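Local atomic coordinates of leucyl aminopeptidase (Trypanosoma brucei brucei, PDB entry 5NTD), a protein that probably cleaves amino acids, leucine in particular, from the N termini of peptides as a hexameric, manganese-binding M17 leucyl aminopeptidase that is inhibited by bestatin. Residues Ala415-Glu421 against Gly489-Asp495; Phe440-Tyr444 against Ala470-Cys474. Residue numbers count along the deposited sequence, not the author numbering.

Interaction 1 of 2, residues Ala415-Glu421 against Gly489-Asp495; sequences AGLYVNE and GAHIHVD
The Y418 side chain, chi1 near 177° (t), lies against H493, with Y418 CB 3.8 Å from H493 CD2; each CB sits at the edge of the other ring, near its plane. Both belong to extended strands, 415-419 and 490-495, that run antiparallel with N-to-C directions 157° apart and axes approaching to 4.6 Å. G416 with D495 and Y418 with H493 are the hydrogen-bonded pairs: G416 N to D495 O 2.9 Å, D495 N to G416 O 2.8 Å, Y418 N to H493 O 2.9 Å and H493 N to Y418 O 2.9 Å. Between and beyond them, L417 faces V494 and V419 faces I492 as non-hydrogen-bonded pairs, their side chains on the other face, where L417 CD2 meets V494 CG2 and V419 CG1 meets I492 CG1, both at 3.8 Å. This is an antiparallel pairing in the mixed sheet of the M17 catalytic domain: strand 490-495 joins 415-419 to 395-400, its parallel neighbour, where D398 accepts hydrogen bonds from H491 and H493. D495, whose side chain lies about 7 Å from bound bestatin, turns its carboxylate to T403 and L402. Past the last bridge, N420 N still reaches H491 O at 3.2 Å, but N420 leaves the extended conformation (psi -8°), and its p rotamer lets OD1 accept from H491 N at 2.8 Å while ND2 donates to G489 O at 3.2 Å.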
loop_
_atom_site.group_PDB
_atom_site.type_symbol
_atom_site.label_atom_id
_atom_site.label_comp_id
_atom_site.label_asym_id
_atom_site.label_seq_id
_atom_site.Cartn_x
_atom_site.Cartn_y
_atom_site.Cartn_z
ATOM N N ALA G 415 -23.995 -3.506 -18.820
ATOM C CA ALA G 415 -23.016 -2.680 -19.488
ATOM C C ALA G 415 -23.436 -1.223 -19.376
ATOM O O ALA G 415 -24.614 -0.880 -19.450
ATOM C CB ALA G 415 -22.887 -3.065 -20.941
ATOM N N GLY G 416 -22.463 -0.360 -19.213
ATOM C CA GLY G 416 -22.736 1.076 -19.098
ATOM C C GLY G 416 -22.851 1.722 -20.473
ATOM O O GLY G 416 -22.020 1.486 -21.332
ATOM N N LEU G 417 -23.850 2.564 -20.631
ATOM C CA LEU G 417 -24.043 3.325 -21.865
ATOM C C LEU G 417 -23.790 4.826 -21.723
ATOM O O LEU G 417 -24.443 5.504 -20.943
ATOM C CB LEU G 417 -25.462 3.137 -22.406
ATOM C CG LEU G 417 -25.926 1.708 -22.672
ATOM C CD1 LEU G 417 -27.336 1.735 -23.257
ATOM C CD2 LEU G 417 -24.976 0.975 -23.599
ATOM N N TYR G 418 -22.889 5.330 -22.556
ATOM C CA TYR G 418 -22.655 6.768 -22.685
ATOM C C TYR G 418 -23.071 7.139 -24.110
ATOM O O TYR G 418 -22.416 6.724 -25.074
ATOM C CB TYR G 418 -21.172 7.079 -22.438
ATOM C CG TYR G 418 -20.759 8.515 -22.611
ATOM C CD1 TYR G 418 -20.880 9.428 -21.542
ATOM C CD2 TYR G 418 -20.187 8.968 -23.806
ATOM C CE1 TYR G 418 -20.494 10.753 -21.693
ATOM C CE2 TYR G 418 -19.810 10.301 -23.963
ATOM C CZ TYR G 418 -19.947 11.177 -22.905
ATOM O OH TYR G 418 -19.555 12.495 -23.042
ATOM N N VAL G 419 -24.130 7.901 -24.228
ATOM C CA VAL G 419 -24.794 8.098 -25.498
ATOM C C VAL G 419 -25.156 9.563 -25.740
ATOM O O VAL G 419 -25.739 10.207 -24.882
ATOM C CB VAL G 419 -26.081 7.257 -25.581
ATOM C CG1 VAL G 419 -26.583 7.154 -27.026
ATOM C CG2 VAL G 419 -25.834 5.850 -25.051
ATOM N N ASN G 420 -24.850 10.051 -26.930
ATOM C CA ASN G 420 -25.102 11.477 -27.238
ATOM C C ASN G 420 -26.549 11.851 -27.595
ATOM O O ASN G 420 -26.876 13.001 -27.680
ATOM C CB ASN G 420 -24.171 11.984 -28.326
ATOM C CG ASN G 420 -24.500 11.410 -29.662
ATOM O OD1 ASN G 420 -25.213 10.411 -29.768
ATOM N ND2 ASN G 420 -23.979 12.008 -30.683
ATOM N N GLU G 421 -27.403 10.865 -27.755
ATOM C CA GLU G 421 -28.846 11.082 -28.101
ATOM C C GLU G 421 -29.743 10.186 -27.273
ATOM O O GLU G 421 -29.454 9.019 -27.140
ATOM C CB GLU G 421 -29.097 10.776 -29.555
ATOM C CG GLU G 421 -28.414 11.765 -30.478
ATOM C CD GLU G 421 -28.716 11.539 -31.944
ATOM O OE1 GLU G 421 -29.472 10.583 -32.271
ATOM O OE2 GLU G 421 -28.189 12.343 -32.768
ATOM N N GLY G 489 -24.266 11.980 -36.427
ATOM C CA GLY G 489 -25.277 10.996 -36.001
ATOM C C GLY G 489 -25.200 10.626 -34.546
ATOM O O GLY G 489 -24.614 11.324 -33.724
ATOM N N ALA G 490 -25.737 9.461 -34.237
ATOM C CA ALA G 490 -25.813 8.976 -32.869
ATOM C C ALA G 490 -24.563 8.190 -32.543
ATOM O O ALA G 490 -24.099 7.372 -33.315
ATOM C CB ALA G 490 -27.051 8.122 -32.665
ATOM N N HIS G 491 -24.038 8.430 -31.360
ATOM C CA HIS G 491 -22.864 7.675 -30.876
ATOM C C HIS G 491 -23.189 6.960 -29.569
ATOM O O HIS G 491 -23.583 7.587 -28.599
ATOM C CB HIS G 491 -21.671 8.581 -30.664
ATOM C CG HIS G 491 -20.518 7.884 -30.029
ATOM N ND1 HIS G 491 -19.850 8.386 -28.947
ATOM C CD2 HIS G 491 -19.938 6.689 -30.308
ATOM C CE1 HIS G 491 -18.909 7.534 -28.583
ATOM N NE2 HIS G 491 -18.948 6.491 -29.384
ATOM N N ILE G 492 -23.056 5.649 -29.601
ATOM C CA ILE G 492 -23.329 4.801 -28.467
ATOM C C ILE G 492 -22.031 4.151 -27.986
ATOM O O ILE G 492 -21.454 3.334 -28.683
ATOM C CB ILE G 492 -24.306 3.669 -28.798
ATOM C CG1 ILE G 492 -25.634 4.239 -29.341
ATOM C CG2 ILE G 492 -24.586 2.831 -27.545
ATOM C CD1 ILE G 492 -26.549 3.197 -29.950
ATOM N N HIS G 493 -21.596 4.550 -26.794
ATOM C CA HIS G 493 -20.428 3.965 -26.168
ATOM C C HIS G 493 -20.886 2.947 -25.136
ATOM O O HIS G 493 -21.624 3.268 -24.226
ATOM C CB HIS G 493 -19.557 5.037 -25.533
ATOM C CG HIS G 493 -18.519 4.489 -24.595
ATOM N ND1 HIS G 493 -17.528 3.625 -25.000
ATOM C CD2 HIS G 493 -18.360 4.637 -23.262
ATOM C CE1 HIS G 493 -16.800 3.270 -23.964
ATOM N NE2 HIS G 493 -17.274 3.887 -22.899
ATOM N N VAL G 494 -20.459 1.726 -25.322
ATOM C CA VAL G 494 -20.822 0.591 -24.455
ATOM C C VAL G 494 -19.594 0.105 -23.659
ATOM O O VAL G 494 -18.643 -0.433 -24.213
ATOM C CB VAL G 494 -21.379 -0.604 -25.238
ATOM C CG1 VAL G 494 -21.925 -1.672 -24.302
ATOM C CG2 VAL G 494 -22.469 -0.151 -26.173
ATOM N N ASP G 495 -19.628 0.353 -22.361
ATOM C CA ASP G 495 -18.554 -0.064 -21.460
ATOM C C ASP G 495 -19.014 -1.375 -20.868
ATOM O O ASP G 495 -19.927 -1.422 -20.045
ATOM C CB ASP G 495 -18.283 0.974 -20.371
ATOM C CG ASP G 495 -16.968 0.714 -19.622
ATOM O OD1 ASP G 495 -16.510 -0.447 -19.589
ATOM O OD2 ASP G 495 -16.413 1.680 -19.047
#

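Interaction 2 of 2, residues Phe440-Tyr444 against Ala470-Cys474; sequences FPVLY and AGVSC
S473, V442 and L443 carry most of this contact, which buries 200 Å² in all. S473 lies in the first turn of helix 471-480, whose N-cap is A470; its m rotamer (chi1 -54°) brings OG to L443 O, to which it donates a 2.6 Å hydrogen bond. A helix side chain thus satisfies a backbone carbonyl; the closest CA pair, L443 with S473, is 5.9 Å apart. V442, extended at phi/psi -111/160° with chi1 m, directs its CA-CB bond toward the helix segment: V442 CG2 touches V472 CG1 at 3.8 Å and S473 OG at 3.7 Å. At L443 the backbone turns to -51/125°; the CA-CB bond points sideways, and the side chain (t, chi2 near 69°) brings L443 CD2 to 4.3 Å from A470 CB. A470 has a left-handed backbone, 65/71°, and its O closes the first helical turn by accepting from C474 N at 2.9 Å. The contact joins the first turn of helix 471-480 to the segment after strand 439-441, in the catalytic domain, with the side chain of V472 about 8 Å from bound bestatin. Helix 404-410 packs on V442 and V472, helix 446-449 touches L443 and S473, T410 of a second subunit packs on L443 and A470, and strand 415-419 pairs in parallel with 439-441.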
loop_
_atom_site.group_PDB
_atom_site.type_symbol
_atom_site.label_atom_id
_atom_site.label_comp_id
_atom_site.label_asym_id
_atom_site.label_seq_id
_atom_site.Cartn_x
_atom_site.Cartn_y
_atom_site.Cartn_z
ATOM N N PHE G 440 -27.277 -0.245 -18.830
ATOM C CA PHE G 440 -27.801 0.872 -18.028
ATOM C C PHE G 440 -27.024 2.138 -18.343
ATOM O O PHE G 440 -25.819 2.082 -18.578
ATOM C CB PHE G 440 -27.728 0.542 -16.541
ATOM C CG PHE G 440 -28.535 1.475 -15.704
ATOM C CD1 PHE G 440 -29.941 1.340 -15.652
ATOM C CD2 PHE G 440 -27.948 2.554 -15.087
ATOM C CE1 PHE G 440 -30.708 2.231 -14.926
ATOM C CE2 PHE G 440 -28.713 3.461 -14.380
ATOM C CZ PHE G 440 -30.089 3.301 -14.282
ATOM N N PRO G 441 -27.707 3.295 -18.419
ATOM C CA PRO G 441 -26.977 4.502 -18.790
ATOM C C PRO G 441 -26.074 5.051 -17.717
ATOM O O PRO G 441 -26.342 4.909 -16.510
ATOM C CB PRO G 441 -28.064 5.532 -19.064
ATOM C CG PRO G 441 -29.344 4.913 -18.697
ATOM C CD PRO G 441 -29.119 3.557 -18.148
ATOM N N VAL G 442 -24.987 5.665 -18.182
ATOM C CA VAL G 442 -24.171 6.513 -17.333
ATOM C C VAL G 442 -24.309 7.954 -17.779
ATOM O O VAL G 442 -24.696 8.228 -18.899
ATOM C CB VAL G 442 -22.708 6.107 -17.248
ATOM C CG1 VAL G 442 -22.580 4.719 -16.652
ATOM C CG2 VAL G 442 -22.037 6.165 -18.605
ATOM N N LEU G 443 -23.966 8.863 -16.868
ATOM C CA LEU G 443 -24.130 10.312 -17.098
ATOM C C LEU G 443 -23.521 10.759 -18.430
ATOM O O LEU G 443 -22.373 10.510 -18.681
ATOM C CB LEU G 443 -23.500 11.120 -15.973
ATOM C CG LEU G 443 -23.511 12.637 -16.126
ATOM C CD1 LEU G 443 -24.918 13.175 -16.007
ATOM C CD2 LEU G 443 -22.613 13.262 -15.058
ATOM N N TYR G 444 -24.341 11.400 -19.246
ATOM C CA TYR G 444 -23.892 12.158 -20.410
ATOM C C TYR G 444 -23.959 13.639 -20.101
ATOM O O TYR G 444 -25.013 14.235 -20.007
ATOM C CB TYR G 444 -24.739 11.850 -21.656
ATOM C CG TYR G 444 -24.239 12.542 -22.905
ATOM C CD1 TYR G 444 -23.183 12.010 -23.637
ATOM C CD2 TYR G 444 -24.827 13.726 -23.363
ATOM C CE1 TYR G 444 -22.708 12.628 -24.762
ATOM C CE2 TYR G 444 -24.344 14.373 -24.508
ATOM C CZ TYR G 444 -23.292 13.811 -25.188
ATOM O OH TYR G 444 -22.793 14.407 -26.307
ATOM N N ALA G 470 -17.315 10.982 -12.437
ATOM C CA ALA G 470 -18.025 10.221 -13.504
ATOM C C ALA G 470 -17.004 9.562 -14.466
ATOM O O ALA G 470 -16.846 9.958 -15.606
ATOM C CB ALA G 470 -18.986 11.102 -14.256
ATOM N N GLY G 471 -16.336 8.545 -13.959
ATOM C CA GLY G 471 -15.246 7.894 -14.676
ATOM C C GLY G 471 -15.655 7.120 -15.923
ATOM O O GLY G 471 -14.923 7.059 -16.884
ATOM N N VAL G 472 -16.806 6.487 -15.876
ATOM C CA VAL G 472 -17.291 5.733 -17.042
ATOM C C VAL G 472 -17.557 6.761 -18.150
ATOM O O VAL G 472 -17.217 6.558 -19.295
ATOM C CB VAL G 472 -18.570 4.950 -16.771
ATOM C CG1 VAL G 472 -18.889 4.066 -17.974
ATOM C CG2 VAL G 472 -18.454 4.082 -15.532
ATOM N N SER G 473 -18.186 7.857 -17.745
ATOM C CA SER G 473 -18.605 8.905 -18.653
ATOM C C SER G 473 -17.415 9.602 -19.298
ATOM O O SER G 473 -17.364 9.820 -20.510
ATOM C CB SER G 473 -19.480 9.911 -17.932
ATOM O OG SER G 473 -20.582 9.279 -17.285
ATOM N N CYS G 474 -16.461 9.964 -18.473
ATOM C CA CYS G 474 -15.256 10.682 -18.946
ATOM C C CYS G 474 -14.458 9.862 -19.965
ATOM O O CYS G 474 -13.967 10.403 -20.943
ATOM C CB CYS G 474 -14.346 11.092 -17.780
ATOM S SG CYS G 474 -14.986 12.511 -16.868
#

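Overall arrangement
Strand 415-419 comes first along the chain, followed by helix 422-435, which leads back to strand 439-441 as the parallel neighbour of the first: A415 O to F440 N and L417 O to V442 N, each 2.8 Å, are probable hydrogen bonds between the two interactions. Interaction 2 then closes a loop of 25 residues, when the start of helix 471-480 returns to 440-444. The chain runs down that helix and through a connecting loop into strand 490-495, where interaction 1 closes the larger loop of 67 residues, so the smaller loop lies wholly within it. Together, with centres 9 Å apart, they join the sheet margin to helix 471-480, and both touch the second subunit.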